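Long-range contacts in particle-associated lyase (Acinetobacter bacteriophage AP22, PDB 4Y9V), which probably cleaves the capsular polysaccharide of Acinetobacter baumannii as a tailspike lyase of the phage particle, and binds a fragment of that capsule: residues F106-T111 / T218-N223; P225-V230 / K248-R253. All blocks are in the same frame, centred on the assembly; numbering follows the deposited sequence.

Contact 1: residues F106-T111 / T218-N223; sequences FNFGDT and TVSTDN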
loop_
_atom_site.group_PDB
_atom_site.type_symbol
_atom_site.label_atom_id
_atom_site.label_comp_id
_atom_site.label_asym_id
_atom_site.label_seq_id
_atom_site.Cartn_x
_atom_site.Cartn_y
_atom_site.Cartn_z
ATOM N N PHE A 106 29.182 -23.899 5.651
ATOM C CA PHE A 106 30.198 -24.133 4.628
ATOM C C PHE A 106 31.197 -22.967 4.685
ATOM O O PHE A 106 30.822 -21.827 4.479
ATOM C CB PHE A 106 29.584 -24.279 3.229
ATOM C CG PHE A 106 28.605 -25.433 3.182
ATOM C CD1 PHE A 106 29.040 -26.741 3.259
ATOM C CD2 PHE A 106 27.247 -25.221 3.068
ATOM C CE1 PHE A 106 28.137 -27.792 3.247
ATOM C CE2 PHE A 106 26.362 -26.278 3.066
ATOM C CZ PHE A 106 26.808 -27.574 3.141
ATOM N N ASN A 107 32.445 -23.298 5.031
ATOM C CA ASN A 107 33.496 -22.291 5.155
ATOM C C ASN A 107 34.313 -22.294 3.863
ATOM O O ASN A 107 35.115 -23.223 3.635
ATOM C CB ASN A 107 34.362 -22.546 6.403
ATOM C CG ASN A 107 35.247 -21.343 6.670
ATOM O OD1 ASN A 107 35.664 -20.642 5.762
ATOM N ND2 ASN A 107 35.519 -21.151 7.943
ATOM N N PHE A 108 34.061 -21.306 3.051
ATOM C CA PHE A 108 34.672 -21.102 1.745
ATOM C C PHE A 108 36.043 -20.432 1.830
ATOM O O PHE A 108 36.736 -20.337 0.800
ATOM C CB PHE A 108 33.757 -20.214 0.902
ATOM C CG PHE A 108 32.404 -20.816 0.577
ATOM C CD1 PHE A 108 32.279 -22.125 0.131
ATOM C CD2 PHE A 108 31.252 -20.048 0.692
ATOM C CE1 PHE A 108 31.033 -22.646 -0.192
ATOM C CE2 PHE A 108 30.029 -20.555 0.345
ATOM C CZ PHE A 108 29.899 -21.862 -0.073
ATOM N N GLY A 109 36.441 -19.952 2.998
ATOM C CA GLY A 109 37.757 -19.348 3.076
ATOM C C GLY A 109 37.916 -18.254 2.054
ATOM O O GLY A 109 37.044 -17.405 1.865
ATOM N N ASP A 110 39.104 -18.223 1.421
ATOM C CA ASP A 110 39.455 -17.241 0.428
ATOM C C ASP A 110 39.010 -17.601 -0.999
ATOM O O ASP A 110 39.009 -16.717 -1.855
ATOM C CB ASP A 110 40.963 -17.025 0.378
ATOM C CG ASP A 110 41.545 -16.294 1.558
ATOM O OD1 ASP A 110 41.030 -15.216 1.892
ATOM O OD2 ASP A 110 42.587 -16.793 2.047
ATOM N N THR A 111 38.686 -18.868 -1.254
ATOM C CA THR A 111 38.574 -19.346 -2.615
ATOM C C THR A 111 37.252 -20.016 -2.965
ATOM O O THR A 111 37.004 -20.216 -4.181
ATOM C CB THR A 111 39.719 -20.318 -2.923
ATOM O OG1 THR A 111 39.734 -21.376 -1.967
ATOM C CG2 THR A 111 41.082 -19.612 -2.866
ATOM N N THR A 218 26.982 -19.804 5.423
ATOM C CA THR A 218 28.308 -19.814 4.819
ATOM C C THR A 218 29.200 -18.815 5.512
ATOM O O THR A 218 28.748 -17.793 6.069
ATOM C CB THR A 218 28.252 -19.516 3.311
ATOM O OG1 THR A 218 27.868 -18.177 3.072
ATOM C CG2 THR A 218 27.247 -20.411 2.583
ATOM N N VAL A 219 30.510 -19.084 5.412
ATOM C CA VAL A 219 31.566 -18.208 5.873
ATOM C C VAL A 219 32.613 -18.072 4.766
ATOM O O VAL A 219 33.032 -19.083 4.211
ATOM C CB VAL A 219 32.259 -18.751 7.148
ATOM C CG1 VAL A 219 33.486 -17.896 7.526
ATOM C CG2 VAL A 219 31.254 -18.780 8.281
ATOM N N SER A 220 33.051 -16.834 4.515
ATOM C CA SER A 220 34.120 -16.570 3.585
ATOM C C SER A 220 34.965 -15.434 4.184
ATOM O O SER A 220 34.475 -14.681 5.008
ATOM C CB SER A 220 33.561 -16.046 2.230
ATOM O OG SER A 220 32.615 -16.963 1.701
ATOM N N THR A 221 36.207 -15.311 3.735
ATOM C CA THR A 221 36.944 -14.116 4.103
ATOM C C THR A 221 36.413 -12.907 3.342
ATOM O O THR A 221 35.711 -13.027 2.329
ATOM C CB THR A 221 38.452 -14.270 3.826
ATOM O OG1 THR A 221 38.612 -14.266 2.432
ATOM C CG2 THR A 221 39.019 -15.524 4.483
ATOM N N ASP A 222 36.788 -11.716 3.802
ATOM C CA ASP A 222 36.442 -10.501 3.095
ATOM C C ASP A 222 37.231 -10.331 1.798
ATOM O O ASP A 222 36.929 -9.425 1.018
ATOM C CB ASP A 222 36.625 -9.247 3.962
ATOM C CG ASP A 222 35.553 -9.058 5.019
ATOM O OD1 ASP A 222 34.463 -9.639 4.913
ATOM O OD2 ASP A 222 35.810 -8.222 5.927
ATOM N N ASN A 223 38.226 -11.163 1.531
ATOM C CA ASN A 223 39.004 -11.172 0.321
ATOM C C ASN A 223 38.489 -12.167 -0.715
ATOM O O ASN A 223 38.996 -12.183 -1.851
ATOM C CB ASN A 223 40.519 -11.477 0.614
ATOM C CG ASN A 223 41.106 -10.342 1.396
ATOM O OD1 ASN A 223 40.902 -9.189 0.992
ATOM N ND2 ASN A 223 41.761 -10.645 2.490
HETATM O O HOH W 1 42.191 -13.426 3.414
#

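Contact 2: residues P225-V230 / K248-R253; sequences PNVPLV and KFAGLR. With 49T (2-acetamido-2-deoxy-alpha-D-fucopyranose), chain B.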
loop_
_atom_site.group_PDB
_atom_site.type_symbol
_atom_site.label_atom_id
_atom_site.label_comp_id
_atom_site.label_asym_id
_atom_site.label_seq_id
_atom_site.Cartn_x
_atom_site.Cartn_y
_atom_site.Cartn_z
ATOM N N PRO A 225 36.638 -13.444 -3.671
ATOM C CA PRO A 225 35.919 -12.735 -4.734
ATOM C C PRO A 225 34.645 -13.399 -5.147
ATOM O O PRO A 225 33.834 -12.796 -5.823
ATOM C CB PRO A 225 36.925 -12.742 -5.877
ATOM C CG PRO A 225 37.680 -14.032 -5.687
ATOM C CD PRO A 225 37.821 -14.161 -4.205
ATOM N N ASN A 226 34.374 -14.605 -4.683
ATOM C CA ASN A 226 33.130 -15.294 -5.026
ATOM C C ASN A 226 32.016 -14.815 -4.116
ATOM O O ASN A 226 32.162 -14.761 -2.871
ATOM C CB ASN A 226 33.295 -16.801 -4.846
ATOM C CG ASN A 226 34.321 -17.375 -5.748
ATOM O OD1 ASN A 226 35.462 -17.690 -5.198
ATOM N ND2 ASN A 226 34.078 -17.468 -6.976
ATOM N N VAL A 227 30.872 -14.494 -4.692
ATOM C CA VAL A 227 29.658 -14.332 -3.897
ATOM C C VAL A 227 29.341 -15.682 -3.271
ATOM O O VAL A 227 29.343 -16.698 -3.982
ATOM C CB VAL A 227 28.526 -13.808 -4.797
ATOM C CG1 VAL A 227 27.226 -13.697 -4.008
ATOM C CG2 VAL A 227 28.920 -12.452 -5.399
ATOM N N PRO A 228 29.084 -15.767 -1.962
ATOM C CA PRO A 228 28.884 -17.078 -1.358
ATOM C C PRO A 228 27.857 -17.962 -2.022
ATOM O O PRO A 228 28.065 -19.156 -2.170
ATOM C CB PRO A 228 28.539 -16.669 0.098
ATOM C CG PRO A 228 29.277 -15.397 0.333
ATOM C CD PRO A 228 29.243 -14.702 -0.963
ATOM N N LEU A 229 26.709 -17.368 -2.416
ATOM C CA LEU A 229 25.758 -18.085 -3.256
ATOM C C LEU A 229 25.274 -17.140 -4.373
ATOM O O LEU A 229 24.801 -16.031 -4.101
ATOM C CB LEU A 229 24.550 -18.572 -2.499
ATOM C CG LEU A 229 23.443 -19.241 -3.352
ATOM C CD1 LEU A 229 23.931 -20.494 -4.048
ATOM C CD2 LEU A 229 22.225 -19.503 -2.496
ATOM N N VAL A 230 25.350 -17.641 -5.605
ATOM C CA VAL A 230 24.658 -17.061 -6.751
ATOM C C VAL A 230 23.647 -18.112 -7.239
ATOM O O VAL A 230 24.002 -19.275 -7.410
ATOM C CB VAL A 230 25.598 -16.679 -7.892
ATOM C CG1 VAL A 230 24.789 -15.978 -9.019
ATOM C CG2 VAL A 230 26.743 -15.806 -7.397
ATOM N N LYS A 248 33.919 -10.695 -0.573
ATOM C CA LYS A 248 34.405 -9.366 -0.940
ATOM C C LYS A 248 33.309 -8.461 -1.517
ATOM O O LYS A 248 33.274 -7.285 -1.191
ATOM C CB LYS A 248 35.563 -9.521 -1.943
ATOM C CG LYS A 248 36.162 -8.188 -2.363
ATOM C CD LYS A 248 37.482 -8.407 -3.128
ATOM C CE LYS A 248 38.103 -7.080 -3.545
ATOM N NZ LYS A 248 39.426 -7.357 -4.174
ATOM N N PHE A 249 32.471 -9.017 -2.405
ATOM C CA PHE A 249 31.622 -8.174 -3.244
ATOM C C PHE A 249 30.153 -8.165 -2.859
ATOM O O PHE A 249 29.534 -7.086 -2.882
ATOM C CB PHE A 249 31.745 -8.578 -4.697
ATOM C CG PHE A 249 33.136 -8.312 -5.281
ATOM C CD1 PHE A 249 33.595 -7.013 -5.407
ATOM C CD2 PHE A 249 33.950 -9.355 -5.697
ATOM C CE1 PHE A 249 34.853 -6.752 -5.933
ATOM C CE2 PHE A 249 35.206 -9.094 -6.216
ATOM C CZ PHE A 249 35.664 -7.793 -6.347
ATOM N N ALA A 250 29.572 -9.319 -2.550
ATOM C CA ALA A 250 28.151 -9.406 -2.226
ATOM C C ALA A 250 27.917 -10.706 -1.457
ATOM O O ALA A 250 28.663 -11.663 -1.616
ATOM C CB ALA A 250 27.287 -9.346 -3.465
ATOM N N GLY A 251 26.829 -10.728 -0.692
ATOM C CA GLY A 251 26.502 -11.912 0.093
ATOM C C GLY A 251 25.684 -12.950 -0.655
ATOM O O GLY A 251 26.000 -14.168 -0.633
ATOM N N LEU A 252 24.643 -12.494 -1.341
ATOM C CA LEU A 252 23.730 -13.322 -2.102
ATOM C C LEU A 252 23.451 -12.612 -3.403
ATOM O O LEU A 252 23.148 -11.404 -3.375
ATOM C CB LEU A 252 22.427 -13.502 -1.326
ATOM C CG LEU A 252 21.305 -14.279 -2.033
ATOM C CD1 LEU A 252 21.688 -15.720 -2.282
ATOM C CD2 LEU A 252 20.005 -14.213 -1.210
ATOM N N ARG A 253 23.500 -13.327 -4.529
ATOM C CA ARG A 253 23.110 -12.740 -5.809
ATOM C C ARG A 253 22.070 -13.629 -6.461
ATOM O O ARG A 253 22.255 -14.850 -6.581
ATOM C CB ARG A 253 24.315 -12.575 -6.743
ATOM C CG ARG A 253 23.954 -12.044 -8.113
ATOM C CD ARG A 253 25.142 -11.887 -9.035
ATOM N NE ARG A 253 26.066 -10.885 -8.532
ATOM C CZ ARG A 253 27.394 -10.960 -8.509
ATOM N NH1 ARG A 253 28.017 -12.028 -8.968
ATOM N NH2 ARG A 253 28.095 -9.957 -7.979
HETATM C C1 49T B . 29.991 -6.061 -12.422
HETATM C C2 49T B . 31.296 -6.865 -12.433
HETATM N N2 49T B . 31.928 -6.818 -11.105
HETATM C C7 49T B . 31.948 -7.880 -10.315
HETATM O O7 49T B . 31.391 -8.936 -10.546
HETATM C C8 49T B . 32.731 -7.684 -9.013
HETATM O O5 49T B . 29.478 -5.898 -13.696
HETATM C C5 49T B . 30.362 -5.292 -14.651
HETATM C C6 49T B . 29.588 -5.082 -15.938
HETATM C C4 49T B . 31.600 -6.172 -14.804
HETATM O O4 49T B . 31.193 -7.442 -15.303
HETATM C C3 49T B . 32.259 -6.312 -13.460
HETATM O O3 49T B . 33.362 -7.254 -13.568
HETATM O O HOH W 2 32.182 -11.737 -3.336
HETATM O O HOH W 3 31.438 -11.848 -2.113
#

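Contact 1: residues F106-T111 / T218-N223
Val219 takes its place beside Phe106-Phe108 through both backbone polar atoms: its N donates to Phe106 O (2.9 Å), and its O accepts from Phe108 N (2.7 Å). In the conformers described, its CG1, anti to the backbone N (chi1 173°), lies across the carboxamide of Asn107. That amide is held by polar bonds of its own: OD1 takes the N-H of Gly109 in an Asx turn, and ND2 reaches Glu83. Thr218, whose side chain lies on the same face of the sheet as that of Phe106, crosses Phe108 obliquely, its methyl CG2 3.6 Å from ring atom CE2; Ser220 OG meets the ring edge in plane, 3.5 Å from CD2. A beta-branched threonine suits this place because its methyl can pack on the aromatic. Further along, Asp110 receives Thr221 OG1 on the anti side of OD1 (2.7 Å), 28° out of the carboxylate plane. A water donating to the same OD1 links it to Asn223 ND2. Thr221 OG1 in turn accepts from Asn223 N, 3.3 Å away, forming an ST turn. Phe106 and Asn107 pair in parallel with Thr218 and Val219, and the axes of 106-109 and 218-220 approach to 4.6 Å at 15°, as in successive coils of the pectin lyase-like beta-helix.

Contact 2: residues P225-V230 / K248-R253
Phe249 turns the edge of its ring to Pro225, whose O lies in the ring plane, 3.4 Å from CD2. Both faces of the ring are covered: Lys248 CG sits over the centre of one, and the acetyl methyl C8 of the bound N-acetylfucosamine lies 3.6 Å above the centre of the other, a CH-pi contact to which a flat aromatic is well suited. The second flat group, the guanidinium of Arg253, has Val227 CG2 3.4 Å above one face, offset toward the rim, the two side chains crossing at about a right angle. A bend at chi3 (-65°) turns NE out of the otherwise extended chain, and NE donates to Gln281 OE1; Gln281, like Phe249, belongs to the glycan pocket. The aliphatic part of the arginine runs beside Val230, whose CG1 is 4.1 Å from CD.

The other methyl of Val227, CG1, lies 3.5 Å from Ala250 O. Pro228 CD wedges against the same carbonyl and that of Gly251, 3.3 Å from Gly251 O. That oxygen is buried without a polar partner, and proline, lacking an N-H, offers it none. Beyond the corner at Gly251 the chains pair as parallel strands, Arg253 N donating to Leu229 O (3.0 Å). Leu229 and Leu252 point the same way side by side, CD2 to CD1 3.8 Å. Phe249 thus lines the glycan pocket, while the two leucines show the stacking of like aliphatic residues from coil to coil that typifies the interior of a parallel beta-helix.

In the fold
Contact 1 and contact 2, with centres about 10 Å apart, follow one another along the chain: strand 215-220 of the first leads into strand 229-232 of the second, on a different face of the beta-helix. Pro228 packs at the corner between them, its CB 3.4 Å from Thr218 OG1 and its O 3.5 Å from Phe108 CE2. Asn224, in the intervening turn, bonds to Gly109 O and to the backbones of Asn226 and Lys248. Contact 2 supplies one of the thirteen residues of the glycan pocket, Phe249, whose side chain is about 4 Å from the bound unsaturated uronic acid. The side chain of Asn223 in contact 1 is about 12 Å from that sugar.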